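Local coordinates for AlyGC (PDB 5GKD), which cleaves alginate as a member of polysaccharide lyase family 6, probably by beta-elimination, at residues 576-581 / 608-613; 639-644 / 669-674; 645-650 / 675-680. All blocks are in the same frame, centred on the assembly; numbering follows the deposited sequence.

Interaction 1 of 3, residues 576-581 / 608-613; sequences EVQDSQ and TIENSN
Strands 576-578 and 608-610 run parallel, their axes 4.7 Å apart at closest approach, pairing Glu-576 with Thr-608, Val-577 with Ile-609 and Gln-578 with Glu-610, and backbone bonds from Val-577 N to Thr-608 O and from Glu-610 N to Val-577 O join them. On the face carrying Glu-576, Gln-578 and Glu-610, the amide of Gln-578 joins the two acids. The chain bends at chi2 (-69°), which sets CD; from there the amide NE2 of Gln-578 donates to Glu-610 OE1 at 2.8 Å. That bond is nearly straight (169°), lies in the amide plane and uses the anti lone pair of OE1, although the amide and carboxylate planes are steeply inclined to each other. The same NE2 meets Glu-576 OE1 at 3.1 Å, this time from above the carboxylate plane. One amide nitrogen thus bridges two carboxylates whose OE1 atoms are 5.0 Å apart, which probably eases their repulsion. An alanine in place of Gln-578 would probably leave the facing oxygens of Glu-576 and Glu-610 without their shared donor. On the opposite, buried face, Val-577 CB touches Ile-609 CG1 at 3.9 Å, and both side chains also meet Phe-590.

Past the strands both chains bend, at Asp-579 and Asn-611, residues with positive phi. Ser-612 OG, anti to its own carbonyl carbon, accepts from Ser-580 N at 3.2 Å and donates to Glu-610 O from above the carbonyl plane, while Asp-579 N reaches that oxygen in the plane. Ser-580 OG likewise donates to Gln-578 O from above the carbonyl plane and accepts from Ser-550 N. Such a serine stack at the bend between strands, one residue per coil, illustrates how equivalent positions are superposed in a parallel beta-helix, probably right-handed as in pectate lyase-like proteins.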
ATOM      1  N   GLU A 576       2.154   5.566  22.413  1.00 26.26           N
ATOM      2  CA  GLU A 576       2.261   5.477  23.864  1.00 28.99           C
ATOM      3  C   GLU A 576       0.952   4.994  24.474  1.00 26.96           C
ATOM      4  O   GLU A 576      -0.099   5.601  24.255  1.00 27.13           O
ATOM      5  CB  GLU A 576       2.644   6.822  24.469  1.00 29.47           C
ATOM      6  CG  GLU A 576       3.482   6.641  25.711  1.00 35.88           C
ATOM      7  CD  GLU A 576       3.319   7.751  26.702  1.00 41.33           C
ATOM      8  OE1 GLU A 576       4.146   7.812  27.639  1.00 47.98           O
ATOM      9  OE2 GLU A 576       2.371   8.553  26.539  1.00 40.64           O
ATOM     10  N   VAL A 577       1.028   3.918  25.251  1.00 26.88           N
ATOM     11  CA  VAL A 577      -0.116   3.324  25.931  1.00 24.59           C
ATOM     12  C   VAL A 577       0.166   3.336  27.430  1.00 29.84           C
ATOM     13  O   VAL A 577       1.160   2.750  27.883  1.00 28.83           O
ATOM     14  CB  VAL A 577      -0.389   1.895  25.444  1.00 23.99           C
ATOM     15  CG1 VAL A 577      -1.568   1.305  26.175  1.00 25.96           C
ATOM     16  CG2 VAL A 577      -0.625   1.881  23.927  1.00 26.39           C
ATOM     17  N   GLN A 578      -0.705   3.999  28.196  1.00 29.78           N
ATOM     18  CA  GLN A 578      -0.576   4.105  29.650  1.00 29.19           C
ATOM     19  C   GLN A 578      -1.895   3.724  30.309  1.00 27.25           C
ATOM     20  O   GLN A 578      -2.958   4.187  29.880  1.00 28.68           O
ATOM     21  CB  GLN A 578      -0.191   5.523  30.093  1.00 28.37           C
ATOM     22  CG  GLN A 578       1.132   6.038  29.583  1.00 33.27           C
ATOM     23  CD  GLN A 578       2.315   5.323  30.196  1.00 36.00           C
ATOM     24  OE1 GLN A 578       2.190   4.662  31.226  1.00 37.43           O
ATOM     25  NE2 GLN A 578       3.473   5.447  29.565  1.00 32.10           N
ATOM     26  N   ASP A 579      -1.824   2.884  31.344  1.00 27.35           N
ATOM     27  CA  ASP A 579      -2.960   2.655  32.248  1.00 29.14           C
ATOM     28  C   ASP A 579      -4.232   2.284  31.488  1.00 27.93           C
ATOM     29  O   ASP A 579      -5.284   2.881  31.687  1.00 27.66           O
ATOM     30  CB  ASP A 579      -3.209   3.894  33.121  1.00 28.42           C
ATOM     31  CG  ASP A 579      -1.941   4.402  33.798  1.00 30.22           C
ATOM     32  OD1 ASP A 579      -1.335   3.633  34.558  1.00 34.85           O
ATOM     33  OD2 ASP A 579      -1.537   5.562  33.563  1.00 34.38           O
ATOM     34  N   SER A 580      -4.135   1.295  30.598  1.00 28.83           N
ATOM     35  CA  SER A 580      -5.238   0.957  29.707  1.00 29.26           C
ATOM     36  C   SER A 580      -5.484  -0.547  29.706  1.00 29.68           C
ATOM     37  O   SER A 580      -4.590  -1.343  30.004  1.00 32.77           O
ATOM     38  CB  SER A 580      -4.973   1.465  28.268  1.00 28.82           C
ATOM     39  OG  SER A 580      -4.915   2.886  28.235  1.00 26.70           O
ATOM     40  N   GLN A 581      -6.714  -0.941  29.383  1.00 26.95           N
ATOM     41  CA  GLN A 581      -7.090  -2.347  29.421  1.00 29.10           C
ATOM     42  C   GLN A 581      -7.584  -2.807  28.061  1.00 25.98           C
ATOM     43  O   GLN A 581      -8.281  -2.071  27.362  1.00 26.85           O
ATOM     44  CB  GLN A 581      -8.186  -2.625  30.454  1.00 32.01           C
ATOM     45  CG  GLN A 581      -8.391  -1.531  31.488  1.00 32.52           C
ATOM     46  CD  GLN A 581      -7.172  -1.240  32.320  1.00 34.16           C
ATOM     47  OE1 GLN A 581      -6.455  -2.126  32.678  1.00 44.00           O
ATOM     48  NE2 GLN A 581      -6.945   0.003  32.645  1.00 35.27           N
ATOM     49  N   THR A 608       5.765   2.535  23.506  1.00 25.48           N
ATOM     50  CA  THR A 608       5.762   2.451  24.964  1.00 25.56           C
ATOM     51  C   THR A 608       4.415   1.941  25.462  1.00 24.94           C
ATOM     52  O   THR A 608       3.375   2.497  25.106  1.00 23.85           O
ATOM     53  CB  THR A 608       6.072   3.812  25.604  1.00 26.97           C
ATOM     54  OG1 THR A 608       7.399   4.205  25.267  1.00 29.37           O
ATOM     55  CG2 THR A 608       5.975   3.722  27.123  1.00 30.01           C
ATOM     56  N   ILE A 609       4.434   0.884  26.278  1.00 26.34           N
ATOM     57  CA  ILE A 609       3.233   0.337  26.923  1.00 24.98           C
ATOM     58  C   ILE A 609       3.558   0.136  28.395  1.00 26.28           C
ATOM     59  O   ILE A 609       4.388  -0.712  28.733  1.00 28.83           O
ATOM     60  CB  ILE A 609       2.771  -0.990  26.299  1.00 26.00           C
ATOM     61  CG1 ILE A 609       2.386  -0.819  24.838  1.00 24.40           C
ATOM     62  CG2 ILE A 609       1.582  -1.546  27.045  1.00 26.56           C
ATOM     63  CD1 ILE A 609       1.956  -2.121  24.193  1.00 20.93           C
ATOM     64  N   GLU A 610       2.898   0.890  29.273  1.00 28.69           N
ATOM     65  CA  GLU A 610       3.144   0.769  30.706  1.00 28.36           C
ATOM     66  C   GLU A 610       1.834   0.715  31.489  1.00 25.95           C
ATOM     67  O   GLU A 610       0.831   1.306  31.092  1.00 32.27           O
ATOM     68  CB  GLU A 610       4.000   1.932  31.230  1.00 28.54           C
ATOM     69  CG  GLU A 610       5.405   1.970  30.682  1.00 29.42           C
ATOM     70  CD  GLU A 610       6.170   3.197  31.143  1.00 33.82           C
ATOM     71  OE1 GLU A 610       5.697   4.325  30.888  1.00 36.03           O
ATOM     72  OE2 GLU A 610       7.236   3.035  31.776  1.00 38.03           O
ATOM     73  N   ASN A 611       1.868  -0.001  32.619  1.00 28.42           N
ATOM     74  CA  ASN A 611       0.783  -0.008  33.604  1.00 25.54           C
ATOM     75  C   ASN A 611      -0.544  -0.413  32.982  1.00 26.51           C
ATOM     76  O   ASN A 611      -1.601   0.106  33.334  1.00 26.43           O
ATOM     77  CB  ASN A 611       0.648   1.352  34.290  1.00 26.81           C
ATOM     78  CG  ASN A 611       1.909   1.762  35.033  1.00 33.71           C
ATOM     79  OD1 ASN A 611       2.543   0.944  35.715  1.00 35.41           O
ATOM     80  ND2 ASN A 611       2.284   3.032  34.900  1.00 34.59           N
ATOM     81  N   SER A 612      -0.492  -1.337  32.043  1.00 28.11           N
ATOM     82  CA  SER A 612      -1.664  -1.680  31.267  1.00 27.63           C
ATOM     83  C   SER A 612      -1.962  -3.157  31.432  1.00 23.18           C
ATOM     84  O   SER A 612      -1.177  -3.912  32.002  1.00 27.28           O
ATOM     85  CB  SER A 612      -1.460  -1.309  29.793  1.00 27.40           C
ATOM     86  OG  SER A 612      -1.358   0.097  29.673  1.00 27.71           O
ATOM     87  N   ASN A 613      -3.114  -3.562  30.919  1.00 25.54           N
ATOM     88  CA  ASN A 613      -3.601  -4.914  31.120  1.00 25.49           C
ATOM     89  C   ASN A 613      -4.200  -5.429  29.821  1.00 26.06           C
ATOM     90  O   ASN A 613      -5.055  -4.777  29.222  1.00 29.21           O
ATOM     91  CB  ASN A 613      -4.631  -4.936  32.258  1.00 30.29           C
ATOM     92  CG  ASN A 613      -4.903  -6.315  32.754  1.00 34.50           C
ATOM     93  OD1 ASN A 613      -5.469  -7.132  32.040  1.00 39.58           O
ATOM     94  ND2 ASN A 613      -4.489  -6.600  33.982  1.00 37.49           N
TER

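Interaction 2 of 3, residues 639-644 / 669-674; sequences VMNNNI and KMTTNE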
ATOM      1  N   VAL A 639       9.583  -0.222  24.781  1.00 27.41           N
ATOM      2  CA  VAL A 639       9.686  -0.111  26.230  1.00 26.02           C
ATOM      3  C   VAL A 639       8.362  -0.568  26.814  1.00 25.20           C
ATOM      4  O   VAL A 639       7.326   0.041  26.538  1.00 25.68           O
ATOM      5  CB  VAL A 639      10.001   1.327  26.677  1.00 26.05           C
ATOM      6  CG1 VAL A 639       9.890   1.446  28.192  1.00 26.38           C
ATOM      7  CG2 VAL A 639      11.370   1.752  26.202  1.00 21.36           C
ATOM      8  N   MET A 640       8.386  -1.643  27.604  1.00 25.60           N
ATOM      9  CA  MET A 640       7.166  -2.185  28.193  1.00 26.40           C
ATOM     10  C   MET A 640       7.398  -2.530  29.656  1.00 27.99           C
ATOM     11  O   MET A 640       8.183  -3.430  29.965  1.00 26.45           O
ATOM     12  CB  MET A 640       6.680  -3.404  27.421  1.00 26.64           C
ATOM     13  CG  MET A 640       6.327  -3.088  25.999  1.00 26.87           C
ATOM     14  SD  MET A 640       5.326  -4.340  25.214  1.00 30.64           S
ATOM     15  CE  MET A 640       5.164  -3.611  23.563  1.00 25.67           C
ATOM     16  N   ASN A 641       6.691  -1.835  30.549  1.00 30.57           N
ATOM     17  CA  ASN A 641       6.912  -1.937  31.982  1.00 29.96           C
ATOM     18  C   ASN A 641       5.593  -2.060  32.723  1.00 30.92           C
ATOM     19  O   ASN A 641       4.625  -1.357  32.415  1.00 26.39           O
ATOM     20  CB  ASN A 641       7.654  -0.721  32.543  1.00 28.51           C
ATOM     21  CG  ASN A 641       8.956  -0.465  31.850  1.00 35.68           C
ATOM     22  OD1 ASN A 641       9.679  -1.395  31.489  1.00 36.91           O
ATOM     23  ND2 ASN A 641       9.269   0.806  31.647  1.00 32.14           N
ATOM     24  N   ASN A 642       5.582  -2.927  33.737  1.00 29.41           N
ATOM     25  CA  ASN A 642       4.530  -2.929  34.750  1.00 28.13           C
ATOM     26  C   ASN A 642       3.178  -3.302  34.161  1.00 27.97           C
ATOM     27  O   ASN A 642       2.145  -2.812  34.607  1.00 28.96           O
ATOM     28  CB  ASN A 642       4.458  -1.577  35.470  1.00 32.21           C
ATOM     29  CG  ASN A 642       5.698  -1.296  36.295  1.00 41.86           C
ATOM     30  OD1 ASN A 642       5.818  -1.829  37.390  1.00 43.92           O
ATOM     31  ND2 ASN A 642       6.639  -0.487  35.773  1.00 44.15           N
ATOM     32  N   ASN A 643       3.177  -4.176  33.165  1.00 27.72           N
ATOM     33  CA  ASN A 643       1.948  -4.638  32.540  1.00 28.26           C
ATOM     34  C   ASN A 643       1.620  -6.044  33.016  1.00 25.16           C
ATOM     35  O   ASN A 643       2.485  -6.794  33.462  1.00 29.30           O
ATOM     36  CB  ASN A 643       2.054  -4.645  31.003  1.00 24.43           C
ATOM     37  CG  ASN A 643       2.520  -3.324  30.431  1.00 23.77           C
ATOM     38  OD1 ASN A 643       1.772  -2.345  30.378  1.00 29.07           O
ATOM     39  ND2 ASN A 643       3.758  -3.291  29.997  1.00 25.57           N
ATOM     40  N   ILE A 644       0.357  -6.409  32.864  1.00 28.19           N
ATOM     41  CA  ILE A 644      -0.108  -7.765  33.086  1.00 28.92           C
ATOM     42  C   ILE A 644      -0.694  -8.259  31.780  1.00 25.65           C
ATOM     43  O   ILE A 644      -1.643  -7.664  31.257  1.00 30.82           O
ATOM     44  CB  ILE A 644      -1.142  -7.843  34.221  1.00 30.98           C
ATOM     45  CG1 ILE A 644      -0.504  -7.446  35.552  1.00 32.12           C
ATOM     46  CG2 ILE A 644      -1.741  -9.241  34.311  1.00 31.14           C
ATOM     47  CD1 ILE A 644      -0.520  -5.955  35.815  1.00 40.90           C
ATOM     48  N   LYS A 669      13.386  -2.670  26.326  1.00 28.52           N
ATOM     49  CA  LYS A 669      13.332  -2.662  27.787  1.00 28.92           C
ATOM     50  C   LYS A 669      12.000  -3.254  28.233  1.00 27.27           C
ATOM     51  O   LYS A 669      10.952  -2.630  28.046  1.00 26.04           O
ATOM     52  CB  LYS A 669      13.518  -1.244  28.329  1.00 28.67           C
ATOM     53  CG  LYS A 669      13.394  -1.107  29.848  1.00 38.70           C
ATOM     54  CD  LYS A 669      13.731   0.325  30.312  1.00 39.94           C
ATOM     55  CE  LYS A 669      13.091   0.652  31.666  1.00 44.73           C
ATOM     56  NZ  LYS A 669      12.534   2.058  31.715  1.00 41.73           N
ATOM     57  N   MET A 670      12.033  -4.450  28.820  1.00 25.88           N
ATOM     58  CA  MET A 670      10.842  -5.097  29.368  1.00 28.16           C
ATOM     59  C   MET A 670      11.059  -5.368  30.850  1.00 31.76           C
ATOM     60  O   MET A 670      11.919  -6.175  31.216  1.00 32.35           O
ATOM     61  CB  MET A 670      10.519  -6.400  28.637  1.00 30.85           C
ATOM     62  CG  MET A 670       9.594  -6.279  27.418  1.00 32.16           C
ATOM     63  SD  MET A 670      10.349  -5.475  25.999  1.00 43.54           S
ATOM     64  CE  MET A 670      11.903  -6.273  25.964  1.00 27.46           C
ATOM     65  N   THR A 671      10.243  -4.742  31.693  1.00 30.65           N
ATOM     66  CA  THR A 671      10.524  -4.614  33.117  1.00 30.64           C
ATOM     67  C   THR A 671       9.243  -4.798  33.919  1.00 27.61           C
ATOM     68  O   THR A 671       8.229  -4.172  33.614  1.00 30.25           O
ATOM     69  CB  THR A 671      11.157  -3.235  33.383  1.00 33.61           C
ATOM     70  OG1 THR A 671      12.581  -3.354  33.421  1.00 39.13           O
ATOM     71  CG2 THR A 671      10.645  -2.581  34.641  1.00 37.56           C
ATOM     72  N   THR A 672       9.275  -5.686  34.912  1.00 29.78           N
ATOM     73  CA  THR A 672       8.224  -5.765  35.924  1.00 30.19           C
ATOM     74  C   THR A 672       6.866  -6.110  35.307  1.00 29.22           C
ATOM     75  O   THR A 672       5.821  -5.616  35.736  1.00 27.80           O
ATOM     76  CB  THR A 672       8.141  -4.457  36.725  1.00 33.26           C
ATOM     77  OG1 THR A 672       9.463  -4.006  37.022  1.00 36.75           O
ATOM     78  CG2 THR A 672       7.417  -4.655  38.042  1.00 33.05           C
ATOM     79  N   ASN A 673       6.869  -6.960  34.293  1.00 25.93           N
ATOM     80  CA  ASN A 673       5.630  -7.413  33.684  1.00 29.54           C
ATOM     81  C   ASN A 673       5.279  -8.803  34.202  1.00 30.07           C
ATOM     82  O   ASN A 673       6.116  -9.510  34.751  1.00 32.20           O
ATOM     83  CB  ASN A 673       5.733  -7.464  32.153  1.00 26.74           C
ATOM     84  CG  ASN A 673       6.199  -6.150  31.538  1.00 27.87           C
ATOM     85  OD1 ASN A 673       5.436  -5.199  31.433  1.00 27.38           O
ATOM     86  ND2 ASN A 673       7.457  -6.112  31.103  1.00 26.70           N
ATOM     87  N   GLU A 674       4.025  -9.191  33.999  1.00 30.51           N
ATOM     88  CA  GLU A 674       3.585 -10.575  34.138  1.00 31.72           C
ATOM     89  C   GLU A 674       3.134 -11.098  32.779  1.00 28.41           C
ATOM     90  O   GLU A 674       2.271 -10.494  32.130  1.00 27.81           O
ATOM     91  CB  GLU A 674       2.436 -10.700  35.143  1.00 33.32           C
ATOM     92  CG  GLU A 674       2.698 -10.110  36.518  1.00 34.31           C
ATOM     93  CD  GLU A 674       1.473 -10.220  37.433  1.00 42.42           C
ATOM     94  OE1 GLU A 674       0.557 -11.020  37.120  1.00 35.73           O
ATOM     95  OE2 GLU A 674       1.424  -9.496  38.455  1.00 43.61           O
TER
HETATM   96  O   HOH W   1       3.099  -5.965  36.677  1.00 37.80           O
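Asn-673 meets the neighbouring segment with both ends of its amide. ND2 donates to Met-640 O at 3.0 Å, the oxygen lying in the amide plane but the donor standing above the carbonyl plane; Thr-671 N reaches the same oxygen within that plane. OD1 accepts twice, from Asn-643 N at 3.0 Å and from Asn-643 ND2 at 2.9 Å, the two donors approaching from opposite faces. The amides of Asn-643 and Asn-673 are turned almost identically, their planes 2° apart, with CG beside the backbone N in both. Nearby, Asn-641 OD1 rests on Thr-671 CB, while its ND2 donates to Glu-610 OE2 of the preceding coil. At the far end Ile-644 CG1 packs against the carboxylate carbon CD of Glu-674 at 3.9 Å.

The next shell fixes these amides. Asn-643 ND2 donates to Ile-609 O and its OD1 accepts from Ser-612 N, and Asn-673 ND2 also donates to Asn-697 OD1, whose own ND2 reaches Met-670 O. A water donates to Thr-672 O and, weakly, to Asn-643 O. Buried amides spanning the bends of successive coils in this way form the asparagine stack, a recurrent feature of many right-handed parallel beta-helices, including pectate lyases.

Interaction 3 of 3, residues 645-650 / 675-680; sequences FNEVGK and FNNSAP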
ATOM      1  N   PHE A 645      -0.132  -9.337  31.252  1.00 24.87           N
ATOM      2  CA  PHE A 645      -0.586  -9.944  30.010  1.00 27.78           C
ATOM      3  C   PHE A 645      -1.104 -11.343  30.323  1.00 30.01           C
ATOM      4  O   PHE A 645      -0.345 -12.182  30.819  1.00 31.25           O
ATOM      5  CB  PHE A 645       0.551 -10.019  28.977  1.00 27.09           C
ATOM      6  CG  PHE A 645       1.302  -8.713  28.744  1.00 26.26           C
ATOM      7  CD1 PHE A 645       0.682  -7.619  28.146  1.00 28.26           C
ATOM      8  CD2 PHE A 645       2.653  -8.617  29.039  1.00 26.95           C
ATOM      9  CE1 PHE A 645       1.384  -6.438  27.894  1.00 23.57           C
ATOM     10  CE2 PHE A 645       3.365  -7.437  28.797  1.00 23.88           C
ATOM     11  CZ  PHE A 645       2.723  -6.347  28.216  1.00 22.67           C
ATOM     12  N   ASN A 646      -2.384 -11.605  30.028  1.00 31.60           N
ATOM     13  CA  ASN A 646      -2.989 -12.918  30.251  1.00 31.25           C
ATOM     14  C   ASN A 646      -3.471 -13.529  28.945  1.00 29.09           C
ATOM     15  O   ASN A 646      -4.169 -12.869  28.168  1.00 34.89           O
ATOM     16  CB  ASN A 646      -4.184 -12.862  31.218  1.00 36.74           C
ATOM     17  CG  ASN A 646      -3.865 -12.162  32.523  1.00 38.88           C
ATOM     18  OD1 ASN A 646      -3.222 -12.734  33.409  1.00 45.11           O
ATOM     19  ND2 ASN A 646      -4.360 -10.933  32.671  1.00 42.33           N
ATOM     20  N   GLU A 647      -3.139 -14.799  28.731  1.00 29.36           N
ATOM     21  CA  GLU A 647      -3.616 -15.570  27.578  1.00 31.58           C
ATOM     22  C   GLU A 647      -3.394 -14.801  26.271  1.00 31.07           C
ATOM     23  O   GLU A 647      -4.328 -14.470  25.542  1.00 30.99           O
ATOM     24  CB  GLU A 647      -5.090 -15.942  27.754  1.00 30.66           C
ATOM     25  CG  GLU A 647      -5.420 -16.731  29.015  1.00 30.98           C
ATOM     26  CD  GLU A 647      -5.147 -18.224  28.879  1.00 40.00           C
ATOM     27  OE1 GLU A 647      -4.778 -18.687  27.771  1.00 35.28           O
ATOM     28  OE2 GLU A 647      -5.326 -18.947  29.884  1.00 44.03           O
ATOM     29  N   VAL A 648      -2.127 -14.518  25.981  1.00 30.99           N
ATOM     30  CA  VAL A 648      -1.747 -13.648  24.873  1.00 26.14           C
ATOM     31  C   VAL A 648      -0.897 -14.430  23.879  1.00 29.85           C
ATOM     32  O   VAL A 648       0.015 -15.164  24.274  1.00 28.44           O
ATOM     33  CB  VAL A 648      -0.992 -12.403  25.375  1.00 25.45           C
ATOM     34  CG1 VAL A 648      -0.419 -11.627  24.209  1.00 28.96           C
ATOM     35  CG2 VAL A 648      -1.907 -11.530  26.201  1.00 23.90           C
ATOM     36  N   GLY A 649      -1.204 -14.280  22.592  1.00 28.08           N
ATOM     37  CA  GLY A 649      -0.317 -14.713  21.533  1.00 25.34           C
ATOM     38  C   GLY A 649      -0.483 -16.129  21.031  1.00 27.28           C
ATOM     39  O   GLY A 649       0.277 -16.541  20.151  1.00 24.62           O
ATOM     40  N   LYS A 650      -1.454 -16.887  21.534  1.00 28.58           N
ATOM     41  CA  LYS A 650      -1.525 -18.308  21.225  1.00 28.48           C
ATOM     42  C   LYS A 650      -2.503 -18.646  20.111  1.00 28.30           C
ATOM     43  O   LYS A 650      -2.690 -19.823  19.813  1.00 32.10           O
ATOM     44  CB  LYS A 650      -1.883 -19.099  22.491  1.00 35.47           C
ATOM     45  CG  LYS A 650      -0.688 -19.333  23.409  1.00 31.06           C
ATOM     46  CD  LYS A 650      -1.036 -19.128  24.866  1.00 34.56           C
ATOM     47  CE  LYS A 650      -2.099 -20.105  25.341  1.00 36.42           C
ATOM     48  NZ  LYS A 650      -2.619 -19.732  26.686  1.00 37.48           N
ATOM     49  N   PHE A 675       3.716 -12.210  32.351  1.00 29.73           N
ATOM     50  CA  PHE A 675       3.297 -12.923  31.147  1.00 31.97           C
ATOM     51  C   PHE A 675       2.694 -14.249  31.603  1.00 30.28           C
ATOM     52  O   PHE A 675       3.416 -15.222  31.831  1.00 34.33           O
ATOM     53  CB  PHE A 675       4.462 -13.148  30.186  1.00 27.20           C
ATOM     54  CG  PHE A 675       4.948 -11.905  29.488  1.00 31.56           C
ATOM     55  CD1 PHE A 675       5.798 -11.016  30.133  1.00 29.83           C
ATOM     56  CD2 PHE A 675       4.617 -11.660  28.158  1.00 28.07           C
ATOM     57  CE1 PHE A 675       6.269  -9.886  29.489  1.00 25.60           C
ATOM     58  CE2 PHE A 675       5.088 -10.524  27.509  1.00 29.31           C
ATOM     59  CZ  PHE A 675       5.914  -9.641  28.178  1.00 28.52           C
ATOM     60  N   ASN A 676       1.372 -14.287  31.717  1.00 28.99           N
ATOM     61  CA  ASN A 676       0.656 -15.434  32.256  1.00 30.33           C
ATOM     62  C   ASN A 676       0.017 -16.232  31.129  1.00 32.32           C
ATOM     63  O   ASN A 676      -0.802 -15.701  30.374  1.00 33.02           O
ATOM     64  CB  ASN A 676      -0.400 -14.982  33.264  1.00 30.13           C
ATOM     65  CG  ASN A 676       0.196 -14.135  34.381  1.00 32.23           C
ATOM     66  OD1 ASN A 676       1.339 -14.342  34.776  1.00 36.47           O
ATOM     67  ND2 ASN A 676      -0.567 -13.178  34.881  1.00 33.16           N
ATOM     68  N   ASN A 677       0.396 -17.504  31.025  1.00 32.34           N
ATOM     69  CA  ASN A 677      -0.204 -18.446  30.089  1.00 29.53           C
ATOM     70  C   ASN A 677      -0.230 -17.876  28.675  1.00 32.57           C
ATOM     71  O   ASN A 677      -1.283 -17.739  28.050  1.00 33.79           O
ATOM     72  CB  ASN A 677      -1.607 -18.824  30.557  1.00 32.47           C
ATOM     73  CG  ASN A 677      -1.620 -19.314  31.998  1.00 38.11           C
ATOM     74  OD1 ASN A 677      -0.860 -20.218  32.361  1.00 30.96           O
ATOM     75  ND2 ASN A 677      -2.457 -18.701  32.829  1.00 35.43           N
ATOM     76  N   SER A 678       0.956 -17.534  28.180  1.00 28.58           N
ATOM     77  CA  SER A 678       1.062 -16.776  26.939  1.00 29.33           C
ATOM     78  C   SER A 678       2.200 -17.311  26.078  1.00 29.83           C
ATOM     79  O   SER A 678       3.012 -18.135  26.503  1.00 30.39           O
ATOM     80  CB  SER A 678       1.266 -15.286  27.218  1.00 29.54           C
ATOM     81  OG  SER A 678       0.177 -14.737  27.951  1.00 29.08           O
ATOM     82  N   ALA A 679       2.231 -16.840  24.842  1.00 29.39           N
ATOM     83  CA  ALA A 679       3.324 -17.142  23.950  1.00 28.86           C
ATOM     84  C   ALA A 679       4.556 -16.338  24.370  1.00 22.45           C
ATOM     85  O   ALA A 679       4.437 -15.303  25.023  1.00 23.78           O
ATOM     86  CB  ALA A 679       2.913 -16.833  22.509  1.00 29.52           C
ATOM     87  N   PRO A 680       5.748 -16.804  24.017  1.00 25.94           N
ATOM     88  CA  PRO A 680       6.975 -16.162  24.512  1.00 25.00           C
ATOM     89  C   PRO A 680       7.248 -14.813  23.850  1.00 29.72           C
ATOM     90  O   PRO A 680       6.642 -14.426  22.848  1.00 31.00           O
ATOM     91  CB  PRO A 680       8.052 -17.177  24.142  1.00 28.10           C
ATOM     92  CG  PRO A 680       7.507 -17.853  22.930  1.00 29.42           C
ATOM     93  CD  PRO A 680       6.048 -17.998  23.204  1.00 28.06           C
TER
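Phe-645 places its CD2 atom over one face of the Phe-675 ring, with CD2 3.4 Å above the plane and offset toward the rim. The centroids are 4.7 Å apart and the planes inclined at 49°, so the pair is oblique. The two side chains lie side by side, each with CG beside its backbone N, and the nearest atoms are Phe-645 CE2 and Phe-675 CZ at 3.4 Å. Phe-699 meets the Phe-675 ring in turn, and Ile-621 touches Phe-645.

On the other face of the strands Asn-676 ND2 donates to Asn-646 OD1 at 3.1 Å, with OD1 in the plane of the donating amide. The chain turns a corner at Glu-647. Here Ser-678 OG accepts from Val-648 N at 3.0 Å and donates to Asn-676 O from above its carbonyl plane. Lys-650, bent at chi2 and chi3, brings NZ to Asn-677 O at 2.8 Å while forming a salt bridge with Glu-647 OE1 at 2.6 Å, so one ammonium ties the corner of its own coil to the next. Gly-649 has backbone angles that call for glycine, and a side chain there would also run into Ala-679 CB.

Phenylalanines in register just before a corner, followed by a serine whose hydroxyl bonds to the backbones of both coils, exemplify the aligned aromatic residues inside successive coils of a parallel beta-helix.

Interaction 1 closes before the other two open, whereas interactions 2 and 3 interleave along the chain. Interactions 1 and 2 have centres about 10 Å apart and share a boundary at strands 606-610 and 637-641, where Asn-643 serves both. Interactions 2 and 3, about 13 Å apart between centres, continue the same two coils: Phe-645 N and Glu-674 O are 2.8 Å apart, and Asn-673 OD1 packs 4.0 Å from Phe-645 CE2, placing the asparagine stack beside the aromatic row. Interactions 1 and 3, with centres about 16 Å apart, touch loosely through Asn-613 and Asn-646. None supplies a residue to the calcium site (Asn-180, Glu-183, Glu-212, Glu-214) or to the carbonate pocket, which belong to the earlier part of the chain.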